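Transcriptional regulator, TetR family (Myxococcus xanthus, PDB 5K7F) probably binds DNA as a TetR-type transcriptional repressor, regulating alternative isovaleryl coenzyme A biosynthesis in response to isovaleryl coenzyme A. Local coordinates at residues P89-N100 and Y137-A148. Numbering follows the deposited sequence.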
# COMPACT_ATOMS: atom_id res chain seq x y z
N PRO A 89 9.82 -23.09 -8.35
CA PRO A 89 9.72 -21.65 -8.05
C PRO A 89 8.30 -21.10 -8.07
O PRO A 89 8.02 -20.16 -7.32
CB PRO A 89 10.59 -20.99 -9.13
CG PRO A 89 10.59 -21.98 -10.29
CD PRO A 89 10.52 -23.35 -9.62
N VAL A 90 7.40 -21.65 -8.90
CA VAL A 90 6.01 -21.22 -8.81
C VAL A 90 5.35 -21.76 -7.54
O VAL A 90 4.60 -21.03 -6.88
CB VAL A 90 5.22 -21.59 -10.09
CG1 VAL A 90 4.74 -23.01 -10.13
CG2 VAL A 90 4.02 -20.62 -10.21
N GLU A 91 5.66 -23.01 -7.13
CA GLU A 91 5.16 -23.49 -5.85
C GLU A 91 5.69 -22.64 -4.71
O GLU A 91 4.96 -22.34 -3.76
CB GLU A 91 5.59 -24.95 -5.62
CG GLU A 91 4.93 -26.00 -6.52
CD GLU A 91 5.33 -27.44 -6.14
OE1 GLU A 91 5.94 -27.67 -5.06
OE2 GLU A 91 5.03 -28.35 -6.95
N ARG A 92 6.92 -22.20 -4.81
CA ARG A 92 7.50 -21.34 -3.80
C ARG A 92 6.78 -19.97 -3.73
O ARG A 92 6.44 -19.48 -2.68
CB ARG A 92 8.97 -21.15 -4.07
CG ARG A 92 9.74 -20.53 -2.97
CD ARG A 92 11.21 -20.87 -3.05
NE ARG A 92 11.87 -20.11 -4.01
CZ ARG A 92 12.44 -20.57 -5.10
NH1 ARG A 92 12.42 -21.83 -5.35
NH2 ARG A 92 12.97 -19.76 -5.94
N LEU A 93 6.52 -19.38 -4.89
CA LEU A 93 5.83 -18.09 -4.91
C LEU A 93 4.40 -18.22 -4.37
O LEU A 93 3.93 -17.36 -3.61
CB LEU A 93 5.82 -17.55 -6.34
CG LEU A 93 7.13 -16.88 -6.77
CD1 LEU A 93 7.16 -16.83 -8.26
CD2 LEU A 93 7.25 -15.50 -6.12
N ARG A 94 3.72 -19.33 -4.71
CA ARG A 94 2.36 -19.55 -4.22
C ARG A 94 2.33 -19.69 -2.69
O ARG A 94 1.47 -19.11 -2.01
CB ARG A 94 1.75 -20.80 -4.84
CG ARG A 94 1.47 -20.69 -6.30
CD ARG A 94 0.86 -21.98 -6.87
NE ARG A 94 0.68 -21.88 -8.31
CZ ARG A 94 0.95 -22.86 -9.18
NH1 ARG A 94 1.40 -24.03 -8.75
NH2 ARG A 94 0.76 -22.65 -10.47
N ALA A 95 3.30 -20.42 -2.15
CA ALA A 95 3.38 -20.58 -0.70
C ALA A 95 3.81 -19.28 -0.03
O ALA A 95 3.29 -18.95 1.05
CB ALA A 95 4.35 -21.71 -0.34
N CYS A 96 4.73 -18.53 -0.67
CA CYS A 96 5.23 -17.27 -0.11
C CYS A 96 4.10 -16.26 -0.00
O CYS A 96 3.91 -15.60 1.03
CB CYS A 96 6.38 -16.75 -0.95
SG CYS A 96 7.37 -15.45 -0.19
N MET A 97 3.29 -16.17 -1.06
CA MET A 97 2.16 -15.26 -1.07
C MET A 97 1.16 -15.61 0.03
O MET A 97 0.66 -14.71 0.73
CB MET A 97 1.45 -15.30 -2.42
CG MET A 97 0.31 -14.28 -2.47
SD MET A 97 -0.39 -14.12 -4.12
CE MET A 97 0.21 -12.52 -4.55
N ARG A 98 0.81 -16.90 0.16
CA ARG A 98 -0.14 -17.28 1.19
C ARG A 98 0.40 -16.95 2.59
O ARG A 98 -0.28 -16.28 3.38
CB ARG A 98 -0.49 -18.76 1.05
CG ARG A 98 -1.55 -19.26 2.03
CD ARG A 98 -1.87 -20.72 1.75
NE ARG A 98 -3.07 -21.22 2.44
CZ ARG A 98 -4.33 -21.08 2.02
NH1 ARG A 98 -4.65 -20.41 0.90
NH2 ARG A 98 -5.29 -21.64 2.73
N HIS A 99 1.65 -17.33 2.88
CA HIS A 99 2.23 -16.98 4.18
C HIS A 99 2.29 -15.47 4.41
O HIS A 99 2.03 -15.00 5.53
CB HIS A 99 3.62 -17.60 4.29
CG HIS A 99 3.61 -19.09 4.60
ND1 HIS A 99 3.16 -19.60 5.79
CD2 HIS A 99 3.95 -20.15 3.84
CE1 HIS A 99 3.25 -20.93 5.77
NE2 HIS A 99 3.74 -21.29 4.59
N ASN A 100 2.66 -14.69 3.38
CA ASN A 100 2.73 -13.24 3.53
C ASN A 100 1.35 -12.63 3.84
O ASN A 100 1.23 -11.69 4.63
CB ASN A 100 3.34 -12.64 2.27
CG ASN A 100 3.96 -11.27 2.46
OD1 ASN A 100 4.88 -10.95 1.72
ND2 ASN A 100 3.48 -10.48 3.41
N TYR A 137 14.29 -9.47 0.96
CA TYR A 137 13.01 -10.08 0.61
C TYR A 137 12.66 -9.87 -0.86
O TYR A 137 12.25 -10.81 -1.56
CB TYR A 137 11.91 -9.53 1.53
CG TYR A 137 10.60 -10.29 1.41
CD1 TYR A 137 10.53 -11.64 1.72
CD2 TYR A 137 9.45 -9.66 1.01
CE1 TYR A 137 9.34 -12.37 1.59
CE2 TYR A 137 8.25 -10.35 0.89
CZ TYR A 137 8.20 -11.72 1.20
OH TYR A 137 7.03 -12.45 1.09
N VAL A 138 12.80 -8.63 -1.34
CA VAL A 138 12.52 -8.35 -2.74
C VAL A 138 13.41 -9.20 -3.64
O VAL A 138 12.95 -9.74 -4.66
CB VAL A 138 12.70 -6.85 -3.05
CG1 VAL A 138 12.53 -6.58 -4.54
CG2 VAL A 138 11.69 -6.01 -2.31
N ASP A 139 14.70 -9.34 -3.27
CA ASP A 139 15.62 -10.17 -4.06
C ASP A 139 15.11 -11.60 -4.15
O ASP A 139 15.20 -12.25 -5.21
CB ASP A 139 17.02 -10.18 -3.41
CG ASP A 139 17.76 -8.86 -3.53
OD1 ASP A 139 17.35 -7.97 -4.31
OD2 ASP A 139 18.78 -8.73 -2.82
N PHE A 140 14.63 -12.14 -3.03
CA PHE A 140 14.08 -13.48 -3.01
C PHE A 140 12.91 -13.61 -3.97
O PHE A 140 12.83 -14.57 -4.73
CB PHE A 140 13.65 -13.79 -1.58
CG PHE A 140 13.00 -15.17 -1.41
CD1 PHE A 140 13.76 -16.30 -1.19
CD2 PHE A 140 11.61 -15.32 -1.46
CE1 PHE A 140 13.15 -17.56 -0.98
CE2 PHE A 140 11.01 -16.55 -1.26
CZ PHE A 140 11.77 -17.67 -1.06
N LEU A 141 11.98 -12.65 -3.94
CA LEU A 141 10.86 -12.71 -4.87
C LEU A 141 11.34 -12.60 -6.32
O LEU A 141 10.87 -13.36 -7.19
CB LEU A 141 9.84 -11.60 -4.56
CG LEU A 141 9.17 -11.61 -3.17
CD1 LEU A 141 8.24 -10.41 -3.04
CD2 LEU A 141 8.41 -12.86 -2.99
N GLU A 142 12.31 -11.71 -6.59
CA GLU A 142 12.79 -11.57 -7.96
C GLU A 142 13.45 -12.84 -8.47
O GLU A 142 13.21 -13.26 -9.61
CB GLU A 142 13.77 -10.38 -8.08
CG GLU A 142 13.13 -9.04 -7.88
CD GLU A 142 13.98 -7.83 -8.29
OE1 GLU A 142 15.14 -7.99 -8.72
OE2 GLU A 142 13.48 -6.69 -8.16
N GLU A 143 14.24 -13.52 -7.64
CA GLU A 143 14.86 -14.78 -8.07
C GLU A 143 13.80 -15.82 -8.40
O GLU A 143 13.90 -16.52 -9.40
CB GLU A 143 15.82 -15.28 -6.99
N ALA A 144 12.74 -15.92 -7.58
CA ALA A 144 11.68 -16.88 -7.88
C ALA A 144 10.93 -16.53 -9.16
O ALA A 144 10.65 -17.41 -9.99
CB ALA A 144 10.70 -16.97 -6.72
N PHE A 145 10.60 -15.25 -9.36
CA PHE A 145 9.97 -14.86 -10.61
C PHE A 145 10.87 -15.20 -11.81
O PHE A 145 10.40 -15.77 -12.79
CB PHE A 145 9.60 -13.37 -10.57
CG PHE A 145 8.23 -13.09 -10.01
CD1 PHE A 145 7.11 -13.39 -10.73
CD2 PHE A 145 8.08 -12.56 -8.74
CE1 PHE A 145 5.86 -13.09 -10.21
CE2 PHE A 145 6.85 -12.27 -8.24
CZ PHE A 145 5.74 -12.54 -8.97
N SER A 146 12.17 -14.94 -11.70
CA SER A 146 13.13 -15.28 -12.76
C SER A 146 13.11 -16.75 -13.12
O SER A 146 13.07 -17.12 -14.31
CB SER A 146 14.53 -14.87 -12.33
OG SER A 146 14.64 -13.47 -12.48
N GLN A 147 13.23 -17.61 -12.11
CA GLN A 147 13.24 -19.06 -12.29
C GLN A 147 11.93 -19.57 -12.88
O GLN A 147 11.93 -20.37 -13.81
CB GLN A 147 13.48 -19.72 -10.95
CG GLN A 147 14.81 -19.42 -10.36
CD GLN A 147 14.93 -19.93 -8.95
OE1 GLN A 147 13.99 -20.51 -8.42
NE2 GLN A 147 16.09 -19.71 -8.33
N ALA A 148 10.80 -19.13 -12.31
CA ALA A 148 9.51 -19.57 -12.81
C ALA A 148 9.27 -19.15 -14.25
O ALA A 148 8.66 -19.91 -15.00
CB ALA A 148 8.41 -19.03 -11.90
O HOH W 1 13.55 -17.35 -4.36
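Arg92 reaches across to Gln147 and Phe140 where two helices of the ligand-binding-type C-terminal domain run roughly antiparallel, their axes 141° apart. CG stands anti to the backbone N (chi1 -168°) and the chain bends at chi3, which carries the guanidinium over toward helix 125-150. Arg92 NH2 donates to Gln147 OE1 at 2.8 Å in a nearly straight bond; the oxygen lies in the guanidinium plane, whereas the nitrogen stands above the carbonyl plane, with the amide and guanidinium planes 77° apart. The same NH2 gives a hydrogen bond to a water that in turn donates to Phe140 O, and NH1 is held by Ile86 O. The aliphatic part of Arg92 packs obliquely on Phe140, Arg92 CD 3.8 Å from Phe140 CZ. With an alanine in place of Arg92, Gln147 OE1 and the bridging water would probably lose their donor, and the support beside Phe140 would go.

The next residue, Leu93, fills the middle. Leu93 CG sits 3.6 Å from Ala144 CB, whose small methyl lets the backbones come close, while Leu93 CD1 lies almost over the centre of the Phe145 ring, 4.2 Å from the centroid, as a CH-pi contact. Phe145 also packs on Met195 of the second subunit, linking this core to the dimer. Pro89, in the first turn of helix 89-105, where a missing N-H costs no helix bond, comes nearest by backbone to Ala144 and sets Pro89 CG 4.0 Å from Ala148 CB.

At the other end Tyr137 OH donates to Asn100 OD1 at 2.7 Å, from above the amide plane, and passes 3.3 Å from Cys96 SG. That compact, weakly polar sulfur also meets Phe140 obliquely. Thus the apolar seam is flanked by two side-chain hydrogen bonds, Arg92 to Gln147 and Tyr137 to Asn100, which give the buried Arg92 NH2, Tyr137 OH and Asn100 OD1 polar partners and are consistent with a specific helix pairing.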